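Local coordinates for protein thioredoxin (Bacillus cereus, PDB 3ZIT) that probably carries electrons as a small thioredoxin-like, glutaredoxin-family redox protein, whose active-site cysteine pair is captured here as a disulfide, at residues A8-P13 and E31-K36; V16-F21 and A64-E69; V56-E61 and E69-L74. The protein carries 1 engineered substitution. All blocks are in the same frame, centred on the assembly; numbering follows the deposited sequence.

Contact 1 of 3, residues A8-P13 and E31-K36. Engineered in segment 8-13: Ala8 (natural residue Thr).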
loop_
_atom_site.group_PDB
_atom_site.type_symbol
_atom_site.label_atom_id
_atom_site.label_comp_id
_atom_site.label_asym_id
_atom_site.label_seq_id
_atom_site.Cartn_x
_atom_site.Cartn_y
_atom_site.Cartn_z
ATOM N N ALA B 8 3.726 -13.937 -2.932
ATOM C CA ALA B 8 4.718 -12.911 -2.714
ATOM C C ALA B 8 6.119 -13.517 -2.884
ATOM O O ALA B 8 6.248 -14.716 -3.110
ATOM C CB ALA B 8 4.598 -12.316 -1.302
ATOM N N GLN B 9 7.122 -12.699 -2.758
ATOM C CA GLN B 9 8.519 -13.151 -2.755
ATOM C C GLN B 9 9.317 -12.083 -2.009
ATOM O O GLN B 9 8.824 -10.959 -1.796
ATOM C CB GLN B 9 9.052 -13.503 -4.084
ATOM C CG GLN B 9 9.157 -12.286 -4.974
ATOM C CD GLN B 9 9.819 -12.607 -6.388
ATOM O OE1 GLN B 9 9.824 -13.678 -6.928
ATOM N NE2 GLN B 9 10.334 -11.578 -6.984
ATOM N N PRO B 10 10.568 -12.410 -1.659
ATOM C CA PRO B 10 11.452 -11.418 -1.010
ATOM C C PRO B 10 11.819 -10.291 -2.013
ATOM O O PRO B 10 11.695 -10.425 -3.268
ATOM C CB PRO B 10 12.750 -12.191 -0.746
ATOM C CG PRO B 10 12.315 -13.592 -0.727
ATOM C CD PRO B 10 11.213 -13.730 -1.720
ATOM N N ASP B 11 12.252 -9.181 -1.477
ATOM C CA ASP B 11 12.711 -8.038 -2.197
ATOM C C ASP B 11 11.623 -7.614 -3.147
ATOM O O ASP B 11 11.856 -7.365 -4.341
ATOM C CB ASP B 11 13.979 -8.298 -2.950
ATOM C CG ASP B 11 14.689 -6.976 -3.329
ATOM O OD1 ASP B 11 14.273 -5.849 -2.892
ATOM O OD2 ASP B 11 15.633 -7.098 -4.116
ATOM N N CYS B 12 10.417 -7.406 -2.618
ATOM C CA CYS B 12 9.270 -7.134 -3.422
ATOM C C CYS B 12 8.465 -6.116 -2.624
ATOM O O CYS B 12 7.510 -6.401 -1.916
ATOM C CB CYS B 12 8.471 -8.412 -3.662
ATOM S SG CYS B 12 6.937 -8.087 -4.639
ATOM N N PRO B 13 8.880 -4.856 -2.721
ATOM C CA PRO B 13 8.126 -3.813 -1.971
ATOM C C PRO B 13 6.617 -3.769 -2.298
ATOM O O PRO B 13 5.806 -3.590 -1.383
ATOM C CB PRO B 13 8.826 -2.498 -2.309
ATOM C CG PRO B 13 10.226 -2.912 -2.527
ATOM C CD PRO B 13 10.099 -4.286 -3.261
ATOM N N GLU B 31 -0.568 -16.590 2.956
ATOM C CA GLU B 31 0.441 -16.175 2.042
ATOM C C GLU B 31 1.348 -17.278 1.631
ATOM O O GLU B 31 1.526 -18.318 2.359
ATOM C CB GLU B 31 1.283 -15.030 2.529
ATOM C CG GLU B 31 2.234 -15.428 3.638
ATOM C CD GLU B 31 2.799 -14.203 4.144
ATOM O OE1 GLU B 31 3.739 -13.633 3.483
ATOM O OE2 GLU B 31 2.204 -13.555 4.968
ATOM N N PHE B 32 2.037 -17.140 0.484
ATOM C CA PHE B 32 2.971 -18.057 -0.043
ATOM C C PHE B 32 4.140 -17.292 -0.613
ATOM O O PHE B 32 3.947 -16.241 -1.206
ATOM C CB PHE B 32 2.409 -18.917 -1.149
ATOM C CG PHE B 32 1.192 -19.633 -0.725
ATOM C CD1 PHE B 32 1.305 -20.849 -0.042
ATOM C CD2 PHE B 32 -0.066 -19.094 -0.872
ATOM C CE1 PHE B 32 0.151 -21.491 0.407
ATOM C CE2 PHE B 32 -1.229 -19.721 -0.440
ATOM C CZ PHE B 32 -1.098 -20.926 0.253
ATOM N N ASP B 33 5.359 -17.831 -0.448
ATOM C CA ASP B 33 6.608 -17.262 -0.998
ATOM C C ASP B 33 6.996 -18.091 -2.177
ATOM O O ASP B 33 7.353 -19.237 -2.020
ATOM C CB ASP B 33 7.637 -17.244 0.102
ATOM C CG ASP B 33 8.972 -16.642 -0.343
ATOM O OD1 ASP B 33 9.391 -16.876 -1.442
ATOM O OD2 ASP B 33 9.612 -15.971 0.540
ATOM N N VAL B 34 6.871 -17.519 -3.381
ATOM C CA VAL B 34 7.111 -18.267 -4.598
ATOM C C VAL B 34 8.561 -18.539 -4.873
ATOM O O VAL B 34 8.872 -19.261 -5.797
ATOM C CB VAL B 34 6.354 -17.647 -5.792
ATOM C CG1 VAL B 34 4.893 -17.588 -5.564
ATOM C CG2 VAL B 34 6.925 -16.278 -6.201
ATOM N N LYS B 35 9.493 -17.903 -4.144
ATOM C CA LYS B 35 10.901 -18.288 -4.272
ATOM C C LYS B 35 11.152 -19.542 -3.450
ATOM O O LYS B 35 11.905 -20.408 -3.852
ATOM C CB LYS B 35 11.804 -17.138 -3.819
ATOM C CG LYS B 35 11.930 -15.992 -4.792
ATOM C CD LYS B 35 12.840 -16.385 -5.939
ATOM C CE LYS B 35 13.100 -15.126 -6.804
ATOM N NZ LYS B 35 12.021 -14.937 -7.825
ATOM N N LYS B 36 10.566 -19.661 -2.259
ATOM C CA LYS B 36 10.817 -20.744 -1.286
ATOM C C LYS B 36 9.903 -21.895 -1.454
ATOM O O LYS B 36 10.173 -22.952 -0.908
ATOM C CB LYS B 36 10.716 -20.191 0.126
ATOM C CG LYS B 36 11.716 -19.094 0.413
ATOM C CD LYS B 36 11.533 -18.566 1.853
ATOM C CE LYS B 36 12.420 -17.411 2.292
ATOM N NZ LYS B 36 12.386 -16.287 1.359
#

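Contact 2 of 3, residues V16-F21 and A64-E69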
loop_
_atom_site.group_PDB
_atom_site.type_symbol
_atom_site.label_atom_id
_atom_site.label_comp_id
_atom_site.label_asym_id
_atom_site.label_seq_id
_atom_site.Cartn_x
_atom_site.Cartn_y
_atom_site.Cartn_z
ATOM N N VAL B 16 4.974 -6.227 -0.106
ATOM C CA VAL B 16 4.902 -5.753 1.291
ATOM C C VAL B 16 3.758 -4.763 1.442
ATOM O O VAL B 16 3.031 -4.862 2.441
ATOM C CB VAL B 16 6.223 -5.049 1.708
ATOM C CG1 VAL B 16 6.057 -4.335 3.059
ATOM C CG2 VAL B 16 7.304 -6.063 1.771
ATOM N N ILE B 17 3.621 -3.850 0.497
ATOM C CA ILE B 17 2.534 -2.886 0.521
ATOM C C ILE B 17 1.197 -3.593 0.507
ATOM O O ILE B 17 0.304 -3.280 1.283
ATOM C CB ILE B 17 2.674 -1.833 -0.559
ATOM C CG1 ILE B 17 3.980 -1.075 -0.361
ATOM C CG2 ILE B 17 1.379 -1.008 -0.681
ATOM C CD1 ILE B 17 4.398 -0.343 -1.593
ATOM N N VAL B 18 1.028 -4.580 -0.365
ATOM C CA VAL B 18 -0.224 -5.318 -0.399
ATOM C C VAL B 18 -0.487 -6.030 0.897
ATOM O O VAL B 18 -1.583 -5.955 1.448
ATOM C CB VAL B 18 -0.223 -6.292 -1.620
ATOM C CG1 VAL B 18 -1.370 -7.342 -1.469
ATOM C CG2 VAL B 18 -0.422 -5.478 -2.865
ATOM N N LYS B 19 0.516 -6.753 1.434
ATOM C CA LYS B 19 0.284 -7.464 2.691
ATOM C C LYS B 19 -0.053 -6.492 3.823
ATOM O O LYS B 19 -0.953 -6.758 4.606
ATOM C CB LYS B 19 1.503 -8.292 3.044
ATOM C CG LYS B 19 1.726 -9.524 2.219
ATOM C CD LYS B 19 3.158 -10.117 2.435
ATOM C CE LYS B 19 3.625 -11.397 1.951
ATOM N NZ LYS B 19 4.882 -11.453 2.763
ATOM N N GLU B 20 0.653 -5.367 3.916
ATOM C CA GLU B 20 0.359 -4.414 4.969
ATOM C C GLU B 20 -0.985 -3.798 4.828
ATOM O O GLU B 20 -1.658 -3.523 5.837
ATOM C CB GLU B 20 1.494 -3.406 5.097
ATOM C CG GLU B 20 2.833 -4.099 5.538
ATOM C CD GLU B 20 2.751 -4.756 6.949
ATOM O OE1 GLU B 20 2.175 -4.087 7.818
ATOM O OE2 GLU B 20 3.278 -5.903 7.201
ATOM N N PHE B 21 -1.399 -3.508 3.584
ATOM C CA PHE B 21 -2.760 -3.042 3.288
ATOM C C PHE B 21 -3.800 -4.097 3.833
ATOM O O PHE B 21 -4.776 -3.739 4.450
ATOM C CB PHE B 21 -2.876 -2.780 1.818
ATOM C CG PHE B 21 -4.291 -2.502 1.364
ATOM C CD1 PHE B 21 -4.793 -1.184 1.554
ATOM C CD2 PHE B 21 -5.082 -3.461 0.827
ATOM C CE1 PHE B 21 -6.076 -0.820 1.224
ATOM C CE2 PHE B 21 -6.452 -3.142 0.453
ATOM C CZ PHE B 21 -6.844 -1.781 0.661
ATOM N N ALA B 64 -3.729 -9.738 -10.479
ATOM C CA ALA B 64 -2.316 -9.777 -10.778
ATOM C C ALA B 64 -1.681 -8.389 -10.579
ATOM O O ALA B 64 -2.208 -7.355 -11.053
ATOM C CB ALA B 64 -2.086 -10.229 -12.212
ATOM N N GLY B 65 -0.518 -8.340 -9.940
ATOM C CA GLY B 65 0.220 -7.134 -9.808
ATOM C C GLY B 65 -0.418 -6.172 -8.798
ATOM O O GLY B 65 -1.254 -6.520 -7.965
ATOM N N PHE B 66 0.012 -4.921 -8.852
ATOM C CA PHE B 66 -0.341 -3.927 -7.805
ATOM C C PHE B 66 -1.619 -3.229 -8.160
ATOM O O PHE B 66 -1.580 -2.317 -8.934
ATOM C CB PHE B 66 0.827 -2.961 -7.635
ATOM C CG PHE B 66 0.734 -2.073 -6.476
ATOM C CD1 PHE B 66 0.953 -2.604 -5.236
ATOM C CD2 PHE B 66 0.336 -0.729 -6.564
ATOM C CE1 PHE B 66 0.904 -1.806 -4.074
ATOM C CE2 PHE B 66 0.221 0.095 -5.439
ATOM C CZ PHE B 66 0.545 -0.457 -4.212
ATOM N N GLN B 67 -2.742 -3.704 -7.641
ATOM C CA GLN B 67 -4.073 -3.199 -7.981
ATOM C C GLN B 67 -4.824 -3.016 -6.667
ATOM O O GLN B 67 -5.731 -3.824 -6.327
ATOM C CB GLN B 67 -4.863 -4.143 -8.889
ATOM C CG GLN B 67 -4.186 -4.399 -10.230
ATOM C CD GLN B 67 -5.137 -5.195 -11.101
ATOM O OE1 GLN B 67 -6.269 -4.747 -11.379
ATOM N NE2 GLN B 67 -4.731 -6.349 -11.619
ATOM N N ILE B 68 -4.554 -1.921 -5.985
ATOM C CA ILE B 68 -5.158 -1.751 -4.636
ATOM C C ILE B 68 -6.670 -1.551 -4.698
ATOM O O ILE B 68 -7.406 -2.131 -3.902
ATOM C CB ILE B 68 -4.493 -0.584 -3.903
ATOM C CG1 ILE B 68 -3.012 -0.833 -3.665
ATOM C CG2 ILE B 68 -5.218 -0.291 -2.595
ATOM C CD1 ILE B 68 -2.676 -2.110 -2.839
ATOM N N GLU B 69 -7.149 -0.699 -5.628
ATOM C CA GLU B 69 -8.604 -0.439 -5.710
ATOM C C GLU B 69 -9.369 -1.710 -6.091
ATOM O O GLU B 69 -10.417 -1.975 -5.549
ATOM C CB GLU B 69 -8.927 0.745 -6.635
ATOM C CG GLU B 69 -8.495 2.068 -6.025
ATOM C CD GLU B 69 -9.361 3.294 -6.336
ATOM O OE1 GLU B 69 -9.362 3.755 -7.509
ATOM O OE2 GLU B 69 -10.035 3.826 -5.437
#

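Contact 3 of 3, residues V56-E61 and E69-L74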
loop_
_atom_site.group_PDB
_atom_site.type_symbol
_atom_site.label_atom_id
_atom_site.label_comp_id
_atom_site.label_asym_id
_atom_site.label_seq_id
_atom_site.Cartn_x
_atom_site.Cartn_y
_atom_site.Cartn_z
ATOM N N VAL B 56 -2.940 -11.785 -5.866
ATOM C CA VAL B 56 -3.858 -12.168 -4.826
ATOM C C VAL B 56 -5.000 -12.909 -5.513
ATOM O O VAL B 56 -5.476 -12.472 -6.565
ATOM C CB VAL B 56 -4.367 -10.953 -4.061
ATOM C CG1 VAL B 56 -5.278 -11.363 -2.902
ATOM C CG2 VAL B 56 -3.197 -10.141 -3.497
ATOM N N VAL B 57 -5.464 -14.018 -4.890
ATOM C CA VAL B 57 -6.586 -14.797 -5.403
ATOM C C VAL B 57 -7.687 -14.679 -4.357
ATOM O O VAL B 57 -7.484 -15.021 -3.201
ATOM C CB VAL B 57 -6.190 -16.234 -5.710
ATOM C CG1 VAL B 57 -7.377 -16.921 -6.355
ATOM C CG2 VAL B 57 -4.993 -16.243 -6.631
ATOM N N ILE B 58 -8.872 -14.182 -4.784
ATOM C CA ILE B 58 -9.965 -13.896 -3.871
ATOM C C ILE B 58 -11.156 -14.718 -4.333
ATOM O O ILE B 58 -11.782 -14.404 -5.355
ATOM C CB ILE B 58 -10.306 -12.436 -3.859
ATOM C CG1 ILE B 58 -9.072 -11.627 -3.454
ATOM C CG2 ILE B 58 -11.502 -12.163 -2.907
ATOM C CD1 ILE B 58 -9.111 -10.211 -3.688
ATOM N N ASP B 59 -11.470 -15.802 -3.597
ATOM C CA ASP B 59 -12.570 -16.693 -4.003
ATOM C C ASP B 59 -12.434 -17.118 -5.461
ATOM O O ASP B 59 -13.444 -17.212 -6.184
ATOM C CB ASP B 59 -13.905 -16.018 -3.714
ATOM C CG ASP B 59 -15.011 -17.000 -3.501
ATOM O OD1 ASP B 59 -14.752 -18.189 -3.199
ATOM O OD2 ASP B 59 -16.177 -16.552 -3.655
ATOM N N GLY B 60 -11.207 -17.382 -5.885
ATOM C CA GLY B 60 -10.943 -17.825 -7.259
ATOM C C GLY B 60 -10.569 -16.740 -8.222
ATOM O O GLY B 60 -10.078 -17.036 -9.290
ATOM N N GLU B 61 -10.829 -15.477 -7.886
ATOM C CA GLU B 61 -10.563 -14.402 -8.852
ATOM C C GLU B 61 -9.111 -13.925 -8.661
ATOM O O GLU B 61 -8.702 -13.552 -7.548
ATOM C CB GLU B 61 -11.508 -13.281 -8.588
ATOM C CG GLU B 61 -11.300 -12.061 -9.451
ATOM C CD GLU B 61 -12.118 -12.067 -10.640
ATOM O OE1 GLU B 61 -13.198 -12.571 -10.582
ATOM O OE2 GLU B 61 -11.712 -11.365 -11.588
ATOM N N GLU B 69 -7.149 -0.699 -5.628
ATOM C CA GLU B 69 -8.604 -0.439 -5.710
ATOM C C GLU B 69 -9.369 -1.710 -6.091
ATOM O O GLU B 69 -10.417 -1.975 -5.549
ATOM C CB GLU B 69 -8.927 0.745 -6.635
ATOM C CG GLU B 69 -8.495 2.068 -6.025
ATOM C CD GLU B 69 -9.361 3.294 -6.336
ATOM O OE1 GLU B 69 -9.362 3.755 -7.509
ATOM O OE2 GLU B 69 -10.035 3.826 -5.437
ATOM N N LYS B 70 -8.821 -2.506 -6.977
ATOM C CA LYS B 70 -9.502 -3.762 -7.379
ATOM C C LYS B 70 -9.507 -4.707 -6.194
ATOM O O LYS B 70 -10.512 -5.356 -5.921
ATOM C CB LYS B 70 -8.731 -4.374 -8.542
ATOM C CG LYS B 70 -9.288 -5.664 -9.027
ATOM C CD LYS B 70 -10.542 -5.482 -9.661
ATOM C CE LYS B 70 -10.960 -6.694 -10.498
ATOM N NZ LYS B 70 -12.295 -6.483 -11.028
ATOM N N LEU B 71 -8.439 -4.795 -5.421
ATOM C CA LEU B 71 -8.478 -5.602 -4.168
ATOM C C LEU B 71 -9.565 -5.129 -3.222
ATOM O O LEU B 71 -10.269 -5.956 -2.659
ATOM C CB LEU B 71 -7.128 -5.536 -3.514
ATOM C CG LEU B 71 -5.976 -6.166 -4.048
ATOM C CD1 LEU B 71 -4.937 -6.075 -2.793
ATOM C CD2 LEU B 71 -6.196 -7.607 -4.299
ATOM N N GLN B 72 -9.616 -3.826 -3.007
ATOM C CA GLN B 72 -10.595 -3.300 -2.099
ATOM C C GLN B 72 -11.970 -3.726 -2.544
ATOM O O GLN B 72 -12.797 -4.088 -1.700
ATOM C CB GLN B 72 -10.548 -1.782 -2.091
ATOM C CG GLN B 72 -9.498 -1.183 -1.320
ATOM C CD GLN B 72 -9.800 0.270 -1.094
ATOM O OE1 GLN B 72 -9.502 0.791 -0.046
ATOM N NE2 GLN B 72 -10.380 0.933 -2.082
ATOM N N GLN B 73 -12.291 -3.566 -3.851
ATOM C CA GLN B 73 -13.591 -3.913 -4.364
ATOM C C GLN B 73 -13.905 -5.382 -4.140
ATOM O O GLN B 73 -14.922 -5.713 -3.611
ATOM C CB GLN B 73 -13.638 -3.609 -5.901
ATOM C CG GLN B 73 -13.738 -2.162 -6.365
ATOM C CD GLN B 73 -13.339 -1.906 -7.811
ATOM O OE1 GLN B 73 -13.362 -2.763 -8.795
ATOM N NE2 GLN B 73 -12.986 -0.641 -7.991
ATOM N N LEU B 74 -12.984 -6.247 -4.512
ATOM C CA LEU B 74 -13.243 -7.701 -4.407
ATOM C C LEU B 74 -13.335 -8.202 -2.977
ATOM O O LEU B 74 -13.960 -9.189 -2.702
ATOM C CB LEU B 74 -12.179 -8.467 -5.171
ATOM C CG LEU B 74 -12.235 -8.338 -6.676
ATOM C CD1 LEU B 74 -11.077 -9.067 -7.279
ATOM C CD2 LEU B 74 -13.589 -8.745 -7.325
HETATM O O HOH W 1 -13.947 -8.732 -11.346
#

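Contact 1 of 3, residues A8-P13 and E31-K36
Ala8, engineered in place of the natural Thr, ends its strand beside the end of strand 30-33, and its backbone makes the join. Ala8 N donates to Phe32 O at 2.9 Å, and its carbonyl takes the amide of Val34 nearly along the C=O axis. The two bonds straddle Asp33, whose CA-H points at Ala8 O. They join the neighbouring parallel strands 4-8 and 30-33, which helix 13-24 links as a beta-alpha-beta crossover. The methyl of Ala8 touches Cys15 and Lys19 of that helix.

Beyond the strand, Gln9 CG sits in the crowded position between N and carbonyl carbon (chi1 67°), and the extended chain crosses Lys35 obliquely. Bent at chi2 and chi4, that lysine folds back so that Lys35 NZ meets Gln9 OE1 at 2.7 Å, from above the carbonyl plane. Pro10 CD lies 3.6 Å from Asp33 OD2, and Pro10 CG 3.4 Å from Lys36 NZ.

Asp33 OD1 accepts the amide of Lys35, an Asx turn, and that of Lys36 three residues on, which extends it to an Asx motif; Asp33 OD2 forms a salt bridge with Lys36 NZ at 2.9 Å. Polar bonds thus hold the loop just ahead of Cys12, the N-cap of helix 13-24 and disulfide-bonded to Cys15 in the CxxC. Lys36 and the two amides would be expected to favour the ionised Asp33 carboxylate, and Lys35 to polarise the Gln9 carbonyl.

Contact 2 of 3, residues V16-F21 and A64-E69
Phe66 is a flat bump on the loop side, and it reaches the helix with its rim. With CG anti to the backbone N (chi1 -169°), the ring swings over to helix 13-24 and presents CE1 to Ile17. The CG2 methyl of Ile17 lies at the ring's edge, near its plane, 3.5 Å from Phe66 CE1, and the two side chains cross at about a right angle. Val18 CG2 comes in obliquely, 4.0 Å from Phe66 CD1, so the ring lodges against the sides of two branched residues that are neighbours on the helix.

The same methyl has a second neighbour. Val18 CG2 lies 4.1 Å from Ile68 CD1, the tip of a chain bent at chi2 that slides past Val18 in the opposite direction. Here the first turn of helix 68-75 packs beside helix 13-24, the pairing of the first and last helices on one face of the central sheet that marks the thioredoxin fold; Val18 also touches Pro54 and Leu71.

One helical turn beyond Ile17, Phe21 meets Ile68 tip to tip. Ile68 CG2 stands over one face of the Phe21 ring, offset toward the rim, as a CH-pi contact 4.1 Å from the centroid. Ile68 is therefore a two-pronged bump set against the hollow between Val18 and the Phe21 ring. Before it, Gln67 NE2 turns back to Ala64 O at 2.8 Å, an almost straight bond in the amide plane. In the two-chain assembly, Phe21 also packs on Phe66 of the second subunit.

Contact 3 of 3, residues V56-E61 and E69-L74
Ile58 closes strand 55-58 with its side chain aimed at helix 68-75, and most of what the strand gives to this contact runs along it. From CB, the branch anti to the backbone N places Ile58 CG2 3.9 Å from Leu74 O. The other branch leaves CB beside the backbone N (chi1 -58°), and its chi2 is extended, so CG1 serves as a spacer that carries CD1 outward to the helix. There the methyl settles between two residues three apart: Ile58 CD1 is 3.8 Å from Leu74 CB and 4.0 Å from Leu71 CD2.

That leucine methyl is itself a shared point. The Leu71 and Val56 side chains cross at about a right angle, Leu71 CD2 3.8 Å from Val56 CB. Val56 and Ile58 point to the helix while Val57 between them points away, the alternation of a strand with one face covered. The axes of strand 56-58 and helix 69-74 approach to 10.0 Å at only 23°, as the last helix of the thioredoxin fold packs on its sheet beside the hairpin.

A type I' turn from Ile58 to Glu61 starts the hairpin's return strand. In one of its two conformers, Glu61 lays its CG 3.7 Å from Leu74 CD1 before bending at chi2. A water accepts from Lys70 NZ at 2.8 Å and donates only a weak bond to Glu61 OE2. The seam is thus dispersive at its buried end, while at its solvent edge the opposite charges of Lys70 NZ and Glu61 OE2, 4.9 Å apart, are linked loosely by water and would probably attract one another only weakly.

In the fold
From the N terminus, strand 4-8 runs into the first half of contact 1, and that contact closes only after helix 13-24 has passed and strand 30-33 has come back alongside: a beta-alpha-beta unit. Contact 2 opens within that helix, so the two loops cross, and its partner arrives much later, at the start of helix 68-75. Contact 3, in series with contact 1, closes the short loop through strand 61-64, between strand 55-58 and helix 68-75; it crosses contact 2 and shares Glu69 with it. The salt bridge of Lys19 with Glu31 ties contacts 1 and 2, while Val18 on Val56 and Phe21 on Gln72 join contacts 2 and 3. Contacts 1 and 3 reach the same sheet without touching.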